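Local coordinates for profilin II (Homo sapiens, PDB 1D1J), which binds actin and poly-L-proline sequences, and so probably links proline-rich ligands to the actin cytoskeleton, at residues Pro96-Ala101 with Ile111-Glu116; Gln17-Val22 with Ala32-Gly37. One frame throughout, in Å; residues are numbered along the deposited sequence.

Contact 1: Pro96-Ala101 with Ile111-Glu116. With SO4 (sulfate ion), chain E.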
loop_
_atom_site.group_PDB
_atom_site.type_symbol
_atom_site.label_atom_id
_atom_site.label_comp_id
_atom_site.label_asym_id
_atom_site.label_seq_id
_atom_site.Cartn_x
_atom_site.Cartn_y
_atom_site.Cartn_z
ATOM N N PRO A 96 -26.598 -11.113 -20.655
ATOM C CA PRO A 96 -25.235 -10.606 -20.458
ATOM C C PRO A 96 -24.495 -11.338 -19.337
ATOM O O PRO A 96 -25.108 -11.836 -18.383
ATOM C CB PRO A 96 -25.473 -9.134 -20.109
ATOM C CG PRO A 96 -26.787 -9.169 -19.389
ATOM C CD PRO A 96 -27.595 -10.099 -20.269
ATOM N N THR A 97 -23.179 -11.470 -19.504
ATOM C CA THR A 97 -22.343 -12.106 -18.494
ATOM C C THR A 97 -21.795 -10.991 -17.621
ATOM O O THR A 97 -21.838 -9.815 -17.993
ATOM C CB THR A 97 -21.168 -12.880 -19.105
ATOM O OG1 THR A 97 -20.381 -12.002 -19.914
ATOM C CG2 THR A 97 -21.673 -14.036 -19.953
ATOM N N TYR A 98 -21.275 -11.362 -16.462
ATOM C CA TYR A 98 -20.740 -10.389 -15.534
ATOM C C TYR A 98 -19.399 -10.866 -14.997
ATOM O O TYR A 98 -19.240 -12.042 -14.659
ATOM C CB TYR A 98 -21.721 -10.205 -14.377
ATOM C CG TYR A 98 -23.132 -9.893 -14.817
ATOM C CD1 TYR A 98 -23.423 -8.708 -15.490
ATOM C CD2 TYR A 98 -24.184 -10.773 -14.544
ATOM C CE1 TYR A 98 -24.722 -8.402 -15.879
ATOM C CE2 TYR A 98 -25.497 -10.476 -14.926
ATOM C CZ TYR A 98 -25.758 -9.286 -15.592
ATOM O OH TYR A 98 -27.050 -8.950 -15.956
ATOM N N ASN A 99 -18.426 -9.963 -14.948
ATOM C CA ASN A 99 -17.105 -10.298 -14.426
ATOM C C ASN A 99 -17.158 -10.357 -12.900
ATOM O O ASN A 99 -18.001 -9.719 -12.268
ATOM C CB ASN A 99 -16.059 -9.290 -14.917
ATOM C CG ASN A 99 -15.884 -9.330 -16.421
ATOM O OD1 ASN A 99 -15.952 -10.393 -17.021
ATOM N ND2 ASN A 99 -15.660 -8.174 -17.036
ATOM N N VAL A 100 -16.260 -11.135 -12.316
ATOM C CA VAL A 100 -16.194 -11.329 -10.867
ATOM C C VAL A 100 -14.736 -11.327 -10.454
ATOM O O VAL A 100 -13.876 -11.753 -11.223
ATOM C CB VAL A 100 -16.798 -12.718 -10.481
ATOM C CG1 VAL A 100 -16.514 -13.063 -9.017
ATOM C CG2 VAL A 100 -18.303 -12.749 -10.778
ATOM N N ALA A 101 -14.439 -10.816 -9.265
ATOM C CA ALA A 101 -13.060 -10.834 -8.785
ATOM C C ALA A 101 -13.008 -11.349 -7.351
ATOM O O ALA A 101 -13.933 -11.118 -6.564
ATOM C CB ALA A 101 -12.405 -9.447 -8.881
ATOM N N ILE A 111 -15.114 -10.746 -2.436
ATOM C CA ILE A 111 -15.695 -11.169 -3.711
ATOM C C ILE A 111 -16.638 -10.094 -4.258
ATOM O O ILE A 111 -17.567 -9.662 -3.583
ATOM C CB ILE A 111 -16.430 -12.544 -3.603
ATOM C CG1 ILE A 111 -15.520 -13.573 -2.924
ATOM C CG2 ILE A 111 -16.809 -13.058 -5.001
ATOM C CD1 ILE A 111 -16.103 -14.961 -2.861
ATOM N N VAL A 112 -16.375 -9.669 -5.488
ATOM C CA VAL A 112 -17.167 -8.635 -6.140
ATOM C C VAL A 112 -17.648 -9.045 -7.539
ATOM O O VAL A 112 -16.914 -9.690 -8.296
ATOM C CB VAL A 112 -16.366 -7.290 -6.246
ATOM C CG1 VAL A 112 -16.209 -6.647 -4.874
ATOM C CG2 VAL A 112 -14.992 -7.529 -6.871
ATOM N N MET A 113 -18.909 -8.726 -7.840
ATOM C CA MET A 113 -19.499 -9.000 -9.151
ATOM C C MET A 113 -19.841 -7.657 -9.796
ATOM O O MET A 113 -20.600 -6.857 -9.224
ATOM C CB MET A 113 -20.774 -9.835 -9.046
ATOM C CG MET A 113 -21.310 -10.248 -10.411
ATOM S SD MET A 113 -22.961 -10.994 -10.396
ATOM C CE MET A 113 -22.586 -12.649 -9.734
ATOM N N GLY A 114 -19.250 -7.404 -10.964
ATOM C CA GLY A 114 -19.506 -6.168 -11.673
ATOM C C GLY A 114 -20.830 -6.160 -12.427
ATOM O O GLY A 114 -21.413 -7.214 -12.716
ATOM N N LYS A 115 -21.333 -4.956 -12.706
ATOM C CA LYS A 115 -22.578 -4.786 -13.467
ATOM C C LYS A 115 -22.227 -5.113 -14.919
ATOM O O LYS A 115 -21.086 -5.466 -15.219
ATOM C CB LYS A 115 -23.067 -3.336 -13.358
ATOM C CG LYS A 115 -23.591 -2.965 -11.980
ATOM C CD LYS A 115 -23.912 -1.479 -11.840
ATOM C CE LYS A 115 -24.481 -1.210 -10.446
ATOM N NZ LYS A 115 -24.765 0.224 -10.153
ATOM N N GLU A 116 -23.185 -5.001 -15.828
ATOM C CA GLU A 116 -22.878 -5.288 -17.227
ATOM C C GLU A 116 -21.859 -4.289 -17.787
ATOM O O GLU A 116 -21.971 -3.075 -17.570
ATOM C CB GLU A 116 -24.136 -5.256 -18.086
ATOM C CG GLU A 116 -23.869 -5.598 -19.547
ATOM C CD GLU A 116 -25.124 -5.569 -20.402
ATOM O OE1 GLU A 116 -26.234 -5.791 -19.864
ATOM O OE2 GLU A 116 -24.997 -5.329 -21.623
HETATM S S SO4 E . -13.397 -7.951 -19.826
HETATM O O1 SO4 E . -12.975 -6.655 -20.300
HETATM O O2 SO4 E . -13.049 -8.977 -20.778
HETATM O O3 SO4 E . -14.798 -7.936 -19.674
HETATM O O4 SO4 E . -12.786 -8.238 -18.554
HETATM O O HOH W 1 -18.809 -7.118 -15.194
#

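Contact 2: Gln17-Val22 with Ala32-Gly37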
loop_
_atom_site.group_PDB
_atom_site.type_symbol
_atom_site.label_atom_id
_atom_site.label_comp_id
_atom_site.label_asym_id
_atom_site.label_seq_id
_atom_site.Cartn_x
_atom_site.Cartn_y
_atom_site.Cartn_z
ATOM N N GLN A 17 -22.744 -4.974 -8.719
ATOM C CA GLN A 17 -24.147 -5.285 -8.474
ATOM C C GLN A 17 -24.229 -6.121 -7.188
ATOM O O GLN A 17 -25.285 -6.214 -6.558
ATOM C CB GLN A 17 -24.743 -6.051 -9.658
ATOM C CG GLN A 17 -23.873 -7.190 -10.140
ATOM C CD GLN A 17 -24.561 -8.078 -11.142
ATOM O OE1 GLN A 17 -25.372 -8.920 -10.776
ATOM N NE2 GLN A 17 -24.224 -7.916 -12.413
ATOM N N GLU A 18 -23.093 -6.714 -6.808
ATOM C CA GLU A 18 -22.977 -7.532 -5.592
ATOM C C GLU A 18 -21.561 -7.463 -5.021
ATOM O O GLU A 18 -20.597 -7.239 -5.753
ATOM C CB GLU A 18 -23.263 -9.007 -5.885
ATOM C CG GLU A 18 -24.657 -9.343 -6.306
ATOM C CD GLU A 18 -24.841 -10.834 -6.466
ATOM O OE1 GLU A 18 -24.304 -11.580 -5.618
ATOM O OE2 GLU A 18 -25.516 -11.259 -7.432
ATOM N N ALA A 19 -21.442 -7.725 -3.721
ATOM C CA ALA A 19 -20.156 -7.736 -3.021
ATOM C C ALA A 19 -20.306 -8.583 -1.758
ATOM O O ALA A 19 -21.371 -8.571 -1.127
ATOM C CB ALA A 19 -19.730 -6.325 -2.662
ATOM N N ALA A 20 -19.240 -9.284 -1.370
ATOM C CA ALA A 20 -19.285 -10.143 -0.189
ATOM C C ALA A 20 -17.921 -10.413 0.439
ATOM O O ALA A 20 -16.890 -10.322 -0.229
ATOM C CB ALA A 20 -19.964 -11.479 -0.538
ATOM N N ILE A 21 -17.931 -10.706 1.737
ATOM C CA ILE A 21 -16.724 -11.043 2.499
ATOM C C ILE A 21 -16.975 -12.508 2.895
ATOM O O ILE A 21 -17.986 -12.809 3.528
ATOM C CB ILE A 21 -16.579 -10.162 3.777
ATOM C CG1 ILE A 21 -16.605 -8.674 3.416
ATOM C CG2 ILE A 21 -15.266 -10.472 4.481
ATOM C CD1 ILE A 21 -15.443 -8.218 2.516
ATOM N N VAL A 22 -16.097 -13.413 2.471
ATOM C CA VAL A 22 -16.265 -14.843 2.741
ATOM C C VAL A 22 -15.015 -15.500 3.338
ATOM O O VAL A 22 -13.914 -15.358 2.813
ATOM C CB VAL A 22 -16.649 -15.602 1.438
ATOM C CG1 VAL A 22 -16.720 -17.086 1.695
ATOM C CG2 VAL A 22 -17.980 -15.100 0.889
ATOM N N ALA A 32 -20.584 -11.640 5.137
ATOM C CA ALA A 32 -21.414 -10.503 4.746
ATOM C C ALA A 32 -21.593 -10.549 3.230
ATOM O O ALA A 32 -20.682 -10.936 2.506
ATOM C CB ALA A 32 -20.747 -9.194 5.161
ATOM N N ALA A 33 -22.768 -10.157 2.756
ATOM C CA ALA A 33 -23.047 -10.175 1.326
ATOM C C ALA A 33 -24.232 -9.293 0.955
ATOM O O ALA A 33 -25.097 -9.006 1.791
ATOM C CB ALA A 33 -23.302 -11.615 0.855
ATOM N N THR A 34 -24.249 -8.865 -0.306
ATOM C CA THR A 34 -25.326 -8.039 -0.841
ATOM C C THR A 34 -26.632 -8.812 -0.678
ATOM O O THR A 34 -26.699 -10.008 -0.970
ATOM C CB THR A 34 -25.104 -7.738 -2.348
ATOM O OG1 THR A 34 -24.051 -6.776 -2.493
ATOM C CG2 THR A 34 -26.381 -7.199 -3.005
ATOM N N ALA A 35 -27.653 -8.132 -0.167
ATOM C CA ALA A 35 -28.953 -8.752 0.033
ATOM C C ALA A 35 -29.583 -8.994 -1.332
ATOM O O ALA A 35 -29.526 -8.126 -2.210
ATOM C CB ALA A 35 -29.836 -7.853 0.876
ATOM N N GLY A 36 -30.108 -10.202 -1.526
ATOM C CA GLY A 36 -30.745 -10.552 -2.785
ATOM C C GLY A 36 -29.844 -11.135 -3.863
ATOM O O GLY A 36 -30.331 -11.500 -4.936
ATOM N N GLY A 37 -28.545 -11.246 -3.592
ATOM C CA GLY A 37 -27.636 -11.791 -4.590
ATOM C C GLY A 37 -27.279 -13.261 -4.414
ATOM O O GLY A 37 -27.731 -13.905 -3.458
HETATM O O HOH W 2 -25.054 -11.467 -2.447
#

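Contact 1: Pro96-Ala101 with Ile111-Glu116
A101 and V112 form a hydrogen-bonded antiparallel pair, tied twice through the backbone. A101 N gives to V112 O at 2.9 Å, and V112 N gives back to A101 O at 3.0 Å. A third bond runs from G114 N to N99 O. Past it the direct ladder stops, and one water links the strands, accepting from N99 N and donating to K115 O.

The apolar contacts lie on both faces of the sheet. On one, the non-hydrogen-bonded pair V100 and M113 meet through V100 CG2 and M113 CG at 3.9 Å; V100 CG1, anti to the backbone N (chi1 170°), turns to I111 CG2. On the other, A101 CB meets V112 CG2 at 3.8 Å, and L123 of helix 120-136 touches both residues.

Y98 carries the aromatic part. Its CB packs 3.4 Å from G114 O, whose hydrogen bond comes from Q17 NE2. The backbone of E116 lies at the ring edge, while P96 O lies above one face, offset toward the rim. M113 SD makes an oblique Met-aromatic contact, 5.2 Å from the Y98 centroid and 50° off the ring normal. At the exposed end, E116 OE1 packs on P96 CB at 3.4 Å, the two side chains crossing nearly at right angles.

N99 ND2 holds a sulfate O3 at 2.8 Å and also bonds V118 O; H119 ND1 and G120 N also hydrogen-bond this ion, probably from the crystallisation liquor. Strands 99-101 and 111-114 run antiparallel, their axes at 163°, within the beta hairpin 99-104/108-114 of the central profilin sheet.

Contact 2: Gln17-Val22 with Ala32-Gly37
T34 and A19 meet through one backbone bond and one side-chain bond. T34 N gives to A19 O at 3.0 Å, and in return A19 N gives to T34 OG1, also at 3.0 Å. Both bonds are bent, with N-H...O angles of 136°. The threonine hydroxyl thus accepts where a backbone carbonyl would accept in a regular antiparallel pair; with OG1 anti to the carbonyl carbon (chi1 -74°), it is directed at the strand, and CG2 is left to lie by Q17 O.

Regular pairing holds further along. I21 N gives to A32 O at 2.9 Å, and the return bond from A32 N to I21 O is longer, 3.3 Å. In the non-hydrogen-bonded pair between these two sites, A20 CB and A33 CB touch at 3.6 Å.

A further side-chain contact is made by the carboxylate of E18, whose OE1 lies 3.5 Å from G37 CA. T34 to G37 form a type II turn that brings this glycine back against the strand. Water 2 bridges the two parts, donating to T34 O at 2.6 Å and to E18 OE1.

In the next shell, Q17 and E18 both face M113 in a classic beta bulge. Helix 4-10 packs on the face that carries A19, I21 and A32: L10 touches A19, V7 touches both I21 and A32, and Y6 packs on I21.

The buried E18 carboxylate is satisfied by F39 N on OE1, with a long bond from the water and a weak one from V38 N on OE2. These donors would be expected to favour the charged form, and the bonds tie the chain just after the turn to strand 18-22.

Overall arrangement
Contact 2 comes first along the chain and closes before contact 1 opens, each joining the two strands of a beta hairpin. Their centres lie 12 Å apart in one antiparallel sheet, where strands 16-23 and 108-114 are neighbours: I111 O and A20 N approach to 2.8 Å, and M113 O and Q17 N to 2.9 Å, both probable hydrogen bonds. The sheet order 30-33, 16-23, 108-114, 99-104 therefore runs through both hairpins without a break, with 30-33 outermost in the chain. Helix 4-10 packs on contact 2 and helix 120-136 on contact 1, both on the face carrying A19, I21, A32, A101 and V112; in profilins the terminal helices typically border the poly-L-proline site.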